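Local coordinates for protein FKBP-type peptidyl-prolyl cis-trans isomerase FkpA (Escherichia coli, PDB 1Q6H) that catalyses cis-trans isomerisation of peptidyl-proline bonds and acts as a folding chaperone in the bacterial periplasm, at residues A[37-42]-A[49-54]; A[114-117]-A[123-126]; A[172-177]-A[212-217]. All coordinates share one frame; numbering follows the deposited sequence.

Contact 1. Residues A[37-42]-A[49-54]; sequences NSLKEQ and LDKDQL
Leu-54 carries CG anti to its backbone N (chi1 -165°), which sends CD1 tip to tip against CD1 of Leu-39, 3.8 Å away. Leu-49 has CG anti to its carbonyl carbon instead (chi1 -66°), which turns its CD1 toward Leu-39 CD1, 4.1 Å away, the two side chains crossing at about a right angle. The contact closes a helix-loop-helix turn between helix 19-43 and helix 51-62 in the amino-terminal domain. Leu-39 CD1 and CD2 face Leu-49, Lys-51 and Leu-54. CD1 meets the two leucines. CD2 lies 3.9 Å from CE of Lys-51, whose extended chain runs antiparallel to the leucine side chain. The amide of Gln-42 comes close on the Leu-49 side, with OE1 3.3 Å from Leu-49 CD1. This oxygen is served by a bridging water, which donates to Gln-42 OE1 and accepts from Leu-49 N. A second water accepts from Lys-51 NZ and, weakly, from Lys-40 NZ, and may ease the repulsion between the two ammonium groups. Phe-80 of helix 70-112 packs on Gln-42 and Leu-49. Phe-62 of the second subunit packs on Leu-39 and makes a cation-pi contact with Lys-51, so the turn is part of the dimer interface. Asp-50 is the N-cap of helix 51-62: its OD1 accepts from Gln-53 N at 3.2 Å, the N-H approaching 54° out of the carboxylate plane.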
ATOM      1  N   ASN A  37       6.070  -6.280 -14.374  1.00 14.33           N
ATOM      2  CA  ASN A  37       6.395  -7.087 -13.213  1.00 15.35           C
ATOM      3  C   ASN A  37       5.140  -7.685 -12.548  1.00 14.91           C
ATOM      4  O   ASN A  37       5.166  -8.841 -12.112  1.00 14.91           O
ATOM      5  CB  ASN A  37       7.262  -6.304 -12.191  1.00 15.59           C
ATOM      6  CG  ASN A  37       8.681  -6.013 -12.700  1.00 17.15           C
ATOM      7  OD1 ASN A  37       9.363  -5.090 -12.209  1.00 18.38           O
ATOM      8  ND2 ASN A  37       9.130  -6.786 -13.686  1.00 19.03           N
ATOM      9  N   SER A  38       4.057  -6.908 -12.456  1.00 15.20           N
ATOM     10  CA  SER A  38       2.783  -7.396 -11.912  1.00 15.85           C
ATOM     11  C   SER A  38       2.231  -8.573 -12.702  1.00 14.49           C
ATOM     12  O   SER A  38       1.791  -9.566 -12.128  1.00 13.93           O
ATOM     13  CB  SER A  38       1.728  -6.291 -11.922  1.00 16.47           C
ATOM     14  OG  SER A  38       2.179  -5.170 -11.188  1.00 20.31           O
ATOM     15  N   LEU A  39       2.213  -8.442 -14.021  1.00 13.78           N
ATOM     16  CA  LEU A  39       1.791  -9.558 -14.867  1.00 13.56           C
ATOM     17  C   LEU A  39       2.713 -10.784 -14.702  1.00 13.85           C
ATOM     18  O   LEU A  39       2.248 -11.928 -14.753  1.00 11.32           O
ATOM     19  CB  LEU A  39       1.687  -9.130 -16.329  1.00 14.10           C
ATOM     20  CG  LEU A  39       0.270  -8.667 -16.739  1.00 16.59           C
ATOM     21  CD1 LEU A  39      -0.258  -7.493 -15.908  1.00 15.61           C
ATOM     22  CD2 LEU A  39       0.187  -8.324 -18.214  1.00 18.15           C
ATOM     23  N   LYS A  40       4.007 -10.548 -14.501  1.00 12.39           N
ATOM     24  CA  LYS A  40       4.911 -11.651 -14.270  1.00 14.48           C
ATOM     25  C   LYS A  40       4.473 -12.443 -13.039  1.00 13.34           C
ATOM     26  O   LYS A  40       4.440 -13.684 -13.059  1.00 12.16           O
ATOM     27  CB  LYS A  40       6.363 -11.177 -14.139  1.00 16.16           C
ATOM     28  CG  LYS A  40       6.985 -10.760 -15.461  1.00 19.36           C
ATOM     29  CD  LYS A  40       8.523 -10.827 -15.450  1.00 22.61           C
ATOM     30  CE  LYS A  40       9.127 -10.282 -16.756  1.00 23.78           C
ATOM     31  NZ  LYS A  40       8.156 -10.342 -17.908  1.00 25.33           N
ATOM     32  N   GLU A  41       4.109 -11.745 -11.966  1.00 12.05           N
ATOM     33  CA  GLU A  41       3.681 -12.446 -10.734  1.00 13.03           C
ATOM     34  C   GLU A  41       2.384 -13.218 -10.949  1.00 10.61           C
ATOM     35  O   GLU A  41       2.195 -14.329 -10.445  1.00 10.37           O
ATOM     36  CB  GLU A  41       3.482 -11.453  -9.588  1.00 14.01           C
ATOM     37  CG  GLU A  41       4.759 -10.777  -9.119  1.00 17.32           C
ATOM     38  CD  GLU A  41       5.817 -11.763  -8.713  1.00 18.38           C
ATOM     39  OE1 GLU A  41       5.525 -12.626  -7.855  1.00 21.25           O
ATOM     40  OE2 GLU A  41       6.931 -11.680  -9.270  1.00 21.34           O
ATOM     41  N   GLN A  42       1.501 -12.620 -11.720  1.00  9.52           N
ATOM     42  CA  GLN A  42       0.219 -13.226 -12.030  1.00  9.94           C
ATOM     43  C   GLN A  42       0.485 -14.488 -12.846  1.00  9.85           C
ATOM     44  O   GLN A  42      -0.169 -15.519 -12.652  1.00  8.47           O
ATOM     45  CB  GLN A  42      -0.654 -12.257 -12.848  1.00 10.14           C
ATOM     46  CG  GLN A  42      -1.207 -11.006 -12.083  1.00 12.24           C
ATOM     47  CD  GLN A  42      -1.713  -9.924 -13.028  1.00 13.12           C
ATOM     48  OE1 GLN A  42      -1.782 -10.147 -14.236  1.00 15.24           O
ATOM     49  NE2 GLN A  42      -2.076  -8.742 -12.483  1.00 14.98           N
ATOM     50  N   LEU A  49      -2.959 -12.334 -18.499  1.00 12.72           N
ATOM     51  CA  LEU A  49      -3.803 -11.283 -19.051  1.00 13.89           C
ATOM     52  C   LEU A  49      -3.388 -10.953 -20.476  1.00 14.03           C
ATOM     53  O   LEU A  49      -2.261 -11.172 -20.867  1.00 13.48           O
ATOM     54  CB  LEU A  49      -3.692 -10.021 -18.191  1.00 13.93           C
ATOM     55  CG  LEU A  49      -4.243 -10.100 -16.775  1.00 14.81           C
ATOM     56  CD1 LEU A  49      -4.171  -8.739 -16.108  1.00 15.66           C
ATOM     57  CD2 LEU A  49      -5.678 -10.576 -16.762  1.00 16.46           C
ATOM     58  N   ASP A  50      -4.317 -10.420 -21.250  1.00 14.79           N
ATOM     59  CA  ASP A  50      -4.057 -10.084 -22.629  1.00 14.51           C
ATOM     60  C   ASP A  50      -3.342  -8.726 -22.691  1.00 15.99           C
ATOM     61  O   ASP A  50      -3.936  -7.684 -22.373  1.00 14.97           O
ATOM     62  CB  ASP A  50      -5.387 -10.027 -23.349  1.00 15.69           C
ATOM     63  CG  ASP A  50      -5.241  -9.702 -24.805  1.00 15.81           C
ATOM     64  OD1 ASP A  50      -4.429  -8.836 -25.154  1.00 18.58           O
ATOM     65  OD2 ASP A  50      -5.915 -10.265 -25.675  1.00 21.55           O
ATOM     66  N   LYS A  51      -2.067  -8.731 -23.071  1.00 15.76           N
ATOM     67  CA  LYS A  51      -1.271  -7.508 -23.055  1.00 17.00           C
ATOM     68  C   LYS A  51      -1.790  -6.433 -24.015  1.00 17.14           C
ATOM     69  O   LYS A  51      -1.614  -5.252 -23.758  1.00 17.02           O
ATOM     70  CB  LYS A  51       0.229  -7.812 -23.294  1.00 18.62           C
ATOM     71  CG  LYS A  51       0.854  -8.681 -22.182  1.00 20.15           C
ATOM     72  CD  LYS A  51       2.400  -8.816 -22.242  1.00 24.03           C
ATOM     73  CE  LYS A  51       2.980  -9.208 -20.843  1.00 24.75           C
ATOM     74  NZ  LYS A  51       4.481  -9.292 -20.728  1.00 25.24           N
ATOM     75  N   ASP A  52      -2.439  -6.828 -25.105  1.00 17.57           N
ATOM     76  CA  ASP A  52      -2.915  -5.859 -26.097  1.00 17.19           C
ATOM     77  C   ASP A  52      -4.052  -5.039 -25.518  1.00 16.00           C
ATOM     78  O   ASP A  52      -4.141  -3.834 -25.722  1.00 14.60           O
ATOM     79  CB  ASP A  52      -3.393  -6.554 -27.373  1.00 18.16           C
ATOM     80  CG  ASP A  52      -2.239  -7.109 -28.221  1.00 19.30           C
ATOM     81  OD1 ASP A  52      -1.173  -6.452 -28.337  1.00 20.73           O
ATOM     82  OD2 ASP A  52      -2.340  -8.191 -28.824  1.00 20.83           O
ATOM     83  N   GLN A  53      -4.917  -5.719 -24.788  1.00 14.91           N
ATOM     84  CA  GLN A  53      -6.024  -5.072 -24.140  1.00 14.50           C
ATOM     85  C   GLN A  53      -5.490  -4.205 -23.025  1.00 13.63           C
ATOM     86  O   GLN A  53      -6.044  -3.171 -22.728  1.00 12.76           O
ATOM     87  CB  GLN A  53      -6.986  -6.120 -23.577  1.00 14.93           C
ATOM     88  CG  GLN A  53      -7.789  -6.831 -24.622  1.00 16.11           C
ATOM     89  CD  GLN A  53      -8.839  -5.963 -25.281  1.00 16.81           C
ATOM     90  OE1 GLN A  53      -9.168  -4.877 -24.780  1.00 15.98           O
ATOM     91  NE2 GLN A  53      -9.402  -6.455 -26.391  1.00 16.73           N
ATOM     92  N   LEU A  54      -4.424  -4.638 -22.368  1.00 14.02           N
ATOM     93  CA  LEU A  54      -3.883  -3.833 -21.277  1.00 14.50           C
ATOM     94  C   LEU A  54      -3.398  -2.489 -21.816  1.00 14.40           C
ATOM     95  O   LEU A  54      -3.729  -1.462 -21.260  1.00 11.53           O
ATOM     96  CB  LEU A  54      -2.795  -4.570 -20.504  1.00 15.50           C
ATOM     97  CG  LEU A  54      -2.483  -3.910 -19.159  1.00 17.35           C
ATOM     98  CD1 LEU A  54      -1.984  -4.861 -18.114  1.00 19.89           C
ATOM     99  CD2 LEU A  54      -1.483  -2.800 -19.371  1.00 19.12           C
TER
HETATM  100  O   HOH W   1       4.903  -9.624 -17.942  1.00 35.37           O
HETATM  101  O   HOH W   2      -1.059 -11.902 -16.262  1.00 17.97           O

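Contact 2. Residues A[114-117]-A[123-126]; sequences KGVK and LVYQ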
ATOM      1  N   LYS A 114      22.482 -48.140   2.380  1.00 13.93           N
ATOM      2  CA  LYS A 114      23.285 -48.657   3.471  1.00 14.27           C
ATOM      3  C   LYS A 114      23.560 -47.557   4.497  1.00 12.86           C
ATOM      4  O   LYS A 114      23.898 -46.432   4.148  1.00 10.81           O
ATOM      5  CB  LYS A 114      24.594 -49.258   2.941  1.00 16.28           C
ATOM      6  CG  LYS A 114      25.489 -49.830   4.019  1.00 19.03           C
ATOM      7  CD  LYS A 114      26.713 -50.511   3.414  1.00 22.37           C
ATOM      8  CE  LYS A 114      27.653 -51.014   4.497  1.00 23.56           C
ATOM      9  NZ  LYS A 114      29.063 -51.209   3.995  1.00 26.35           N
ATOM     10  N   GLY A 115      23.373 -47.907   5.763  1.00 11.68           N
ATOM     11  CA  GLY A 115      23.584 -46.998   6.866  1.00 12.28           C
ATOM     12  C   GLY A 115      22.449 -46.061   7.232  1.00 12.47           C
ATOM     13  O   GLY A 115      22.540 -45.333   8.248  1.00 13.42           O
ATOM     14  N   VAL A 116      21.385 -46.066   6.434  1.00 11.99           N
ATOM     15  CA  VAL A 116      20.263 -45.169   6.702  1.00 12.04           C
ATOM     16  C   VAL A 116      19.200 -45.882   7.524  1.00 11.99           C
ATOM     17  O   VAL A 116      18.941 -47.072   7.323  1.00  9.20           O
ATOM     18  CB  VAL A 116      19.656 -44.681   5.399  1.00 11.49           C
ATOM     19  CG1 VAL A 116      18.588 -43.613   5.664  1.00 13.18           C
ATOM     20  CG2 VAL A 116      20.773 -44.151   4.491  1.00 12.06           C
ATOM     21  N   LYS A 117      18.619 -45.158   8.469  1.00 12.70           N
ATOM     22  CA  LYS A 117      17.544 -45.684   9.302  1.00 13.73           C
ATOM     23  C   LYS A 117      16.313 -44.806   9.214  1.00 13.38           C
ATOM     24  O   LYS A 117      16.404 -43.627   8.821  1.00 13.40           O
ATOM     25  CB  LYS A 117      18.019 -45.816  10.755  1.00 15.34           C
ATOM     26  CG  LYS A 117      19.003 -46.988  10.962  1.00 18.12           C
ATOM     27  CD  LYS A 117      19.601 -46.971  12.344  1.00 19.26           C
ATOM     28  CE  LYS A 117      20.518 -48.187  12.573  1.00 22.00           C
ATOM     29  NZ  LYS A 117      21.279 -48.044  13.853  1.00 21.68           N
ATOM     30  N   LEU A 123      11.074 -39.916  10.583  1.00 12.43           N
ATOM     31  CA  LEU A 123      12.324 -39.246  10.343  1.00 12.69           C
ATOM     32  C   LEU A 123      13.279 -40.257   9.691  1.00 12.78           C
ATOM     33  O   LEU A 123      13.375 -41.426  10.131  1.00 10.77           O
ATOM     34  CB  LEU A 123      12.926 -38.806  11.668  1.00 12.61           C
ATOM     35  CG  LEU A 123      14.347 -38.242  11.602  1.00 14.64           C
ATOM     36  CD1 LEU A 123      14.390 -36.892  10.897  1.00 16.09           C
ATOM     37  CD2 LEU A 123      14.877 -38.092  12.998  1.00 15.22           C
ATOM     38  N   VAL A 124      13.988 -39.832   8.649  1.00 11.58           N
ATOM     39  CA  VAL A 124      14.988 -40.681   8.047  1.00 10.95           C
ATOM     40  C   VAL A 124      16.366 -40.101   8.375  1.00 12.68           C
ATOM     41  O   VAL A 124      16.594 -38.880   8.291  1.00 13.39           O
ATOM     42  CB  VAL A 124      14.764 -40.792   6.540  1.00 13.02           C
ATOM     43  CG1 VAL A 124      15.817 -41.657   5.868  1.00 13.49           C
ATOM     44  CG2 VAL A 124      13.352 -41.287   6.261  1.00 13.10           C
ATOM     45  N   TYR A 125      17.290 -40.948   8.810  1.00 10.60           N
ATOM     46  CA  TYR A 125      18.592 -40.431   9.220  1.00 11.59           C
ATOM     47  C   TYR A 125      19.750 -41.355   8.970  1.00 12.74           C
ATOM     48  O   TYR A 125      19.607 -42.568   8.864  1.00 11.96           O
ATOM     49  CB  TYR A 125      18.559 -40.024  10.696  1.00 11.21           C
ATOM     50  CG  TYR A 125      18.381 -41.154  11.656  1.00 10.93           C
ATOM     51  CD1 TYR A 125      17.111 -41.552  12.051  1.00 13.24           C
ATOM     52  CD2 TYR A 125      19.459 -41.845  12.152  1.00 11.71           C
ATOM     53  CE1 TYR A 125      16.931 -42.586  12.906  1.00 14.04           C
ATOM     54  CE2 TYR A 125      19.291 -42.879  13.018  1.00 12.62           C
ATOM     55  CZ  TYR A 125      18.018 -43.249  13.395  1.00 12.70           C
ATOM     56  OH  TYR A 125      17.808 -44.276  14.270  1.00 18.00           O
ATOM     57  N   GLN A 126      20.917 -40.739   8.864  1.00 13.81           N
ATOM     58  CA  GLN A 126      22.156 -41.449   8.619  1.00 12.14           C
ATOM     59  C   GLN A 126      23.229 -40.910   9.537  1.00 11.71           C
ATOM     60  O   GLN A 126      23.654 -39.767   9.413  1.00 11.59           O
ATOM     61  CB  GLN A 126      22.575 -41.265   7.187  1.00 12.05           C
ATOM     62  CG  GLN A 126      23.848 -41.987   6.825  1.00 14.56           C
ATOM     63  CD  GLN A 126      24.260 -41.678   5.419  1.00 17.57           C
ATOM     64  OE1 GLN A 126      23.946 -40.601   4.893  1.00 19.67           O
ATOM     65  NE2 GLN A 126      24.964 -42.603   4.796  1.00 19.24           N
TER
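Lys-117 and Tyr-125 form an antiparallel hydrogen-bonded pair in the beta hairpin of strands 116-118 and 124-127. Lys-117 N donates to Tyr-125 O at 2.8 Å, almost straight (176°), and Tyr-125 N returns an equally short bond to Lys-117 O. On their side of the hairpin, CB of Lys-117 sits over one face of the Tyr-125 ring, displaced toward CZ and 4.0 Å from the centroid, in a CH-pi contact. The ring gets there because chi1 of 66° sets CG of Tyr-125 between the backbone N and the carbonyl carbon. The valine side holds one unusually close methyl pair. CG1 of Val-116 and CG1 of Val-124 are 3.4 Å apart, closer than usual for carbons, and Phe-110 of helix 70-112 packs against both valines. Toward Lys-114 and Gly-115 the contact slackens. Both residues are exposed, and the extended side chain of Gln-126 brings NE2 no nearer than 4.0 Å to Lys-114 O. Strand 124-127 also pairs with strand 189-194, so the hairpin adds strand 116-118 to the sheet. The join therefore rests on one reciprocal pair of backbone bonds and apolar packing, with the end of the Lys-117 chain leading away.

Contact 3. Residues A[172-177]-A[212-217]; sequences GVIPGW and STLVFD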
ATOM      1  N   GLY A 172      13.287 -26.613  21.246  1.00 13.34           N
ATOM      2  CA  GLY A 172      12.790 -25.309  20.866  1.00 13.16           C
ATOM      3  C   GLY A 172      12.796 -25.118  19.358  1.00 14.41           C
ATOM      4  O   GLY A 172      12.621 -23.988  18.872  1.00 13.48           O
ATOM      5  N   VAL A 173      12.989 -26.207  18.610  1.00 13.45           N
ATOM      6  CA  VAL A 173      13.066 -26.148  17.138  1.00 14.26           C
ATOM      7  C   VAL A 173      12.135 -27.183  16.528  1.00 13.84           C
ATOM      8  O   VAL A 173      11.425 -27.855  17.245  1.00 13.84           O
ATOM      9  CB  VAL A 173      14.482 -26.450  16.662  1.00 15.79           C
ATOM     10  CG1 VAL A 173      15.401 -25.333  17.092  1.00 17.45           C
ATOM     11  CG2 VAL A 173      14.963 -27.805  17.219  1.00 14.66           C
ATOM     12  N   ILE A 174      12.137 -27.325  15.217  1.00 14.36           N
ATOM     13  CA  ILE A 174      11.312 -28.351  14.596  1.00 14.27           C
ATOM     14  C   ILE A 174      11.616 -29.759  15.133  1.00 13.91           C
ATOM     15  O   ILE A 174      12.769 -30.133  15.359  1.00 12.61           O
ATOM     16  CB  ILE A 174      11.426 -28.345  13.052  1.00 15.23           C
ATOM     17  CG1 ILE A 174      12.871 -28.441  12.583  1.00 17.25           C
ATOM     18  CG2 ILE A 174      10.825 -27.122  12.486  1.00 16.21           C
ATOM     19  CD1 ILE A 174      12.987 -28.772  11.083  1.00 16.92           C
ATOM     20  N   PRO A 175      10.561 -30.538  15.277  1.00 14.59           N
ATOM     21  CA  PRO A 175      10.614 -31.879  15.855  1.00 14.47           C
ATOM     22  C   PRO A 175      11.673 -32.786  15.221  1.00 14.18           C
ATOM     23  O   PRO A 175      12.270 -33.632  15.877  1.00 14.02           O
ATOM     24  CB  PRO A 175       9.209 -32.438  15.527  1.00 15.19           C
ATOM     25  CG  PRO A 175       8.365 -31.314  15.309  1.00 15.90           C
ATOM     26  CD  PRO A 175       9.200 -30.181  14.823  1.00 16.01           C
ATOM     27  N   GLY A 176      11.892 -32.612  13.928  1.00 14.15           N
ATOM     28  CA  GLY A 176      12.872 -33.424  13.237  1.00 15.24           C
ATOM     29  C   GLY A 176      14.271 -33.245  13.827  1.00 14.34           C
ATOM     30  O   GLY A 176      15.049 -34.197  13.881  1.00 12.46           O
ATOM     31  N   TRP A 177      14.590 -32.012  14.230  1.00 12.78           N
ATOM     32  CA  TRP A 177      15.863 -31.702  14.809  1.00 13.47           C
ATOM     33  C   TRP A 177      15.883 -32.239  16.226  1.00 12.21           C
ATOM     34  O   TRP A 177      16.860 -32.849  16.640  1.00 11.45           O
ATOM     35  CB  TRP A 177      16.154 -30.194  14.797  1.00 15.72           C
ATOM     36  CG  TRP A 177      16.913 -29.732  13.626  1.00 22.19           C
ATOM     37  CD1 TRP A 177      16.421 -29.437  12.405  1.00 27.38           C
ATOM     38  CD2 TRP A 177      18.312 -29.483  13.560  1.00 26.44           C
ATOM     39  NE1 TRP A 177      17.429 -29.021  11.566  1.00 28.57           N
ATOM     40  CE2 TRP A 177      18.599 -29.025  12.263  1.00 28.51           C
ATOM     41  CE3 TRP A 177      19.360 -29.632  14.457  1.00 29.06           C
ATOM     42  CZ2 TRP A 177      19.882 -28.707  11.849  1.00 29.29           C
ATOM     43  CZ3 TRP A 177      20.627 -29.309  14.056  1.00 29.85           C
ATOM     44  CH2 TRP A 177      20.883 -28.850  12.759  1.00 30.07           C
ATOM     45  N   SER A 212       7.605 -29.438   2.116  1.00  9.56           N
ATOM     46  CA  SER A 212       8.977 -29.748   1.739  1.00  9.86           C
ATOM     47  C   SER A 212       9.650 -30.711   2.706  1.00 10.72           C
ATOM     48  O   SER A 212       9.651 -30.519   3.913  1.00 11.66           O
ATOM     49  CB  SER A 212       9.834 -28.483   1.667  1.00 10.67           C
ATOM     50  OG  SER A 212       9.408 -27.627   0.617  1.00  8.77           O
ATOM     51  N   THR A 213      10.169 -31.787   2.154  1.00 11.69           N
ATOM     52  CA  THR A 213      11.095 -32.621   2.887  1.00 12.03           C
ATOM     53  C   THR A 213      12.414 -31.839   2.940  1.00 12.29           C
ATOM     54  O   THR A 213      12.835 -31.208   1.935  1.00 11.22           O
ATOM     55  CB  THR A 213      11.250 -33.960   2.185  1.00 13.47           C
ATOM     56  OG1 THR A 213      10.092 -34.764   2.453  1.00 11.78           O
ATOM     57  CG2 THR A 213      12.410 -34.765   2.764  1.00 13.70           C
ATOM     58  N   LEU A 214      13.029 -31.811   4.123  1.00 11.51           N
ATOM     59  CA  LEU A 214      14.254 -31.049   4.322  1.00 12.08           C
ATOM     60  C   LEU A 214      15.457 -31.969   4.511  1.00 11.37           C
ATOM     61  O   LEU A 214      15.376 -32.916   5.285  1.00 10.64           O
ATOM     62  CB  LEU A 214      14.137 -30.161   5.565  1.00 12.21           C
ATOM     63  CG  LEU A 214      12.906 -29.259   5.662  1.00 12.59           C
ATOM     64  CD1 LEU A 214      12.978 -28.416   6.952  1.00 13.01           C
ATOM     65  CD2 LEU A 214      12.784 -28.400   4.401  1.00 13.12           C
ATOM     66  N   VAL A 215      16.576 -31.638   3.866  1.00 10.25           N
ATOM     67  CA  VAL A 215      17.812 -32.375   4.034  1.00 11.67           C
ATOM     68  C   VAL A 215      18.825 -31.536   4.815  1.00 12.54           C
ATOM     69  O   VAL A 215      19.246 -30.477   4.338  1.00 12.25           O
ATOM     70  CB  VAL A 215      18.439 -32.716   2.692  1.00 11.98           C
ATOM     71  CG1 VAL A 215      19.607 -33.691   2.883  1.00 13.18           C
ATOM     72  CG2 VAL A 215      17.381 -33.327   1.746  1.00 13.35           C
ATOM     73  N   PHE A 216      19.181 -31.986   6.019  1.00 12.84           N
ATOM     74  CA  PHE A 216      20.198 -31.319   6.848  1.00 11.50           C
ATOM     75  C   PHE A 216      21.456 -32.178   7.059  1.00 11.34           C
ATOM     76  O   PHE A 216      21.381 -33.310   7.541  1.00 10.90           O
ATOM     77  CB  PHE A 216      19.671 -30.993   8.245  1.00 12.50           C
ATOM     78  CG  PHE A 216      18.684 -29.888   8.294  1.00 14.07           C
ATOM     79  CD1 PHE A 216      19.097 -28.574   8.354  1.00 14.59           C
ATOM     80  CD2 PHE A 216      17.317 -30.161   8.292  1.00 13.21           C
ATOM     81  CE1 PHE A 216      18.161 -27.552   8.397  1.00 16.80           C
ATOM     82  CE2 PHE A 216      16.408 -29.173   8.317  1.00 15.71           C
ATOM     83  CZ  PHE A 216      16.810 -27.858   8.395  1.00 15.95           C
ATOM     84  N   ASP A 217      22.620 -31.634   6.730  1.00 11.91           N
ATOM     85  CA  ASP A 217      23.906 -32.254   7.108  1.00 12.93           C
ATOM     86  C   ASP A 217      24.336 -31.535   8.367  1.00 12.99           C
ATOM     87  O   ASP A 217      24.642 -30.341   8.313  1.00 13.83           O
ATOM     88  CB  ASP A 217      24.966 -32.042   6.056  1.00 15.02           C
ATOM     89  CG  ASP A 217      24.719 -32.845   4.825  1.00 19.69           C
ATOM     90  OD1 ASP A 217      24.448 -34.059   4.967  1.00 22.31           O
ATOM     91  OD2 ASP A 217      24.786 -32.337   3.683  1.00 25.57           O
TER
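Trp-177 turns the edge of its indole onto the face of Phe-216, a T-shaped stack with planes at 76° and 4.4 Å between the centroids of the five-membered ring and the phenyl ring. NE1 leads the approach. It lies 3.2 Å above the Phe-216 plane, over the ring centre, while CZ2 of Trp-177 comes within 3.6 Å of Phe-216 CD1. Ile-174 flanks this pair. Its CG1 lies between the backbone N and the carbonyl carbon (chi1 54°), which points CD1 at CD1 of Leu-214, 4.1 Å away. The same methyl approaches Phe-216 obliquely, 4.4 Å from CE2. Ile-174 is also the N-cap residue of helix 175-180, and Trp-177 N bonds to Ile-174 O at 2.8 Å, which ties the two touching residues to one turn. The short helix is thus packed on strand 214-223 of the curved FKBP sheet. Further rings complete an aromatic cluster: Tyr-146 and Phe-168 meet Trp-177, Phe-156 meets Phe-216, and Tyr-200 lies against Ile-174 and Leu-214. As in other FKBPs, this cluster probably lines the proline-binding pocket, with the tryptophan at its floor. Directing the N-H edge of an indole to a phenyl face is probably favourable, since that edge is partly positive. The NE1 edge against the phenyl face would then fix the tilt of the indole that probably forms the pocket floor.

Overall arrangement
Contact 1 comes first along the chain, then contact 2, then contact 3, without interleaving. Contact 1 lies in the amino-terminal helices; its centre is about 47 Å from that of contact 2 and about 38 Å from that of contact 3, on the opposite side of the chain's centre. The long helix 70-112 bridges the gap: it packs on contact 1 through Phe-80 and on contact 2 through Phe-110. Contacts 2 and 3 are neighbours, with centres about 14 Å apart, and reach the same antiparallel sheet. They touch where Leu-123 CD2 packs 4.0 Å from Gly-176 O. The dimer-forming helices are therefore well separated from the catalytic FKBP domain, and the hairpin of contact 2 joins the long helix to that domain's sheet.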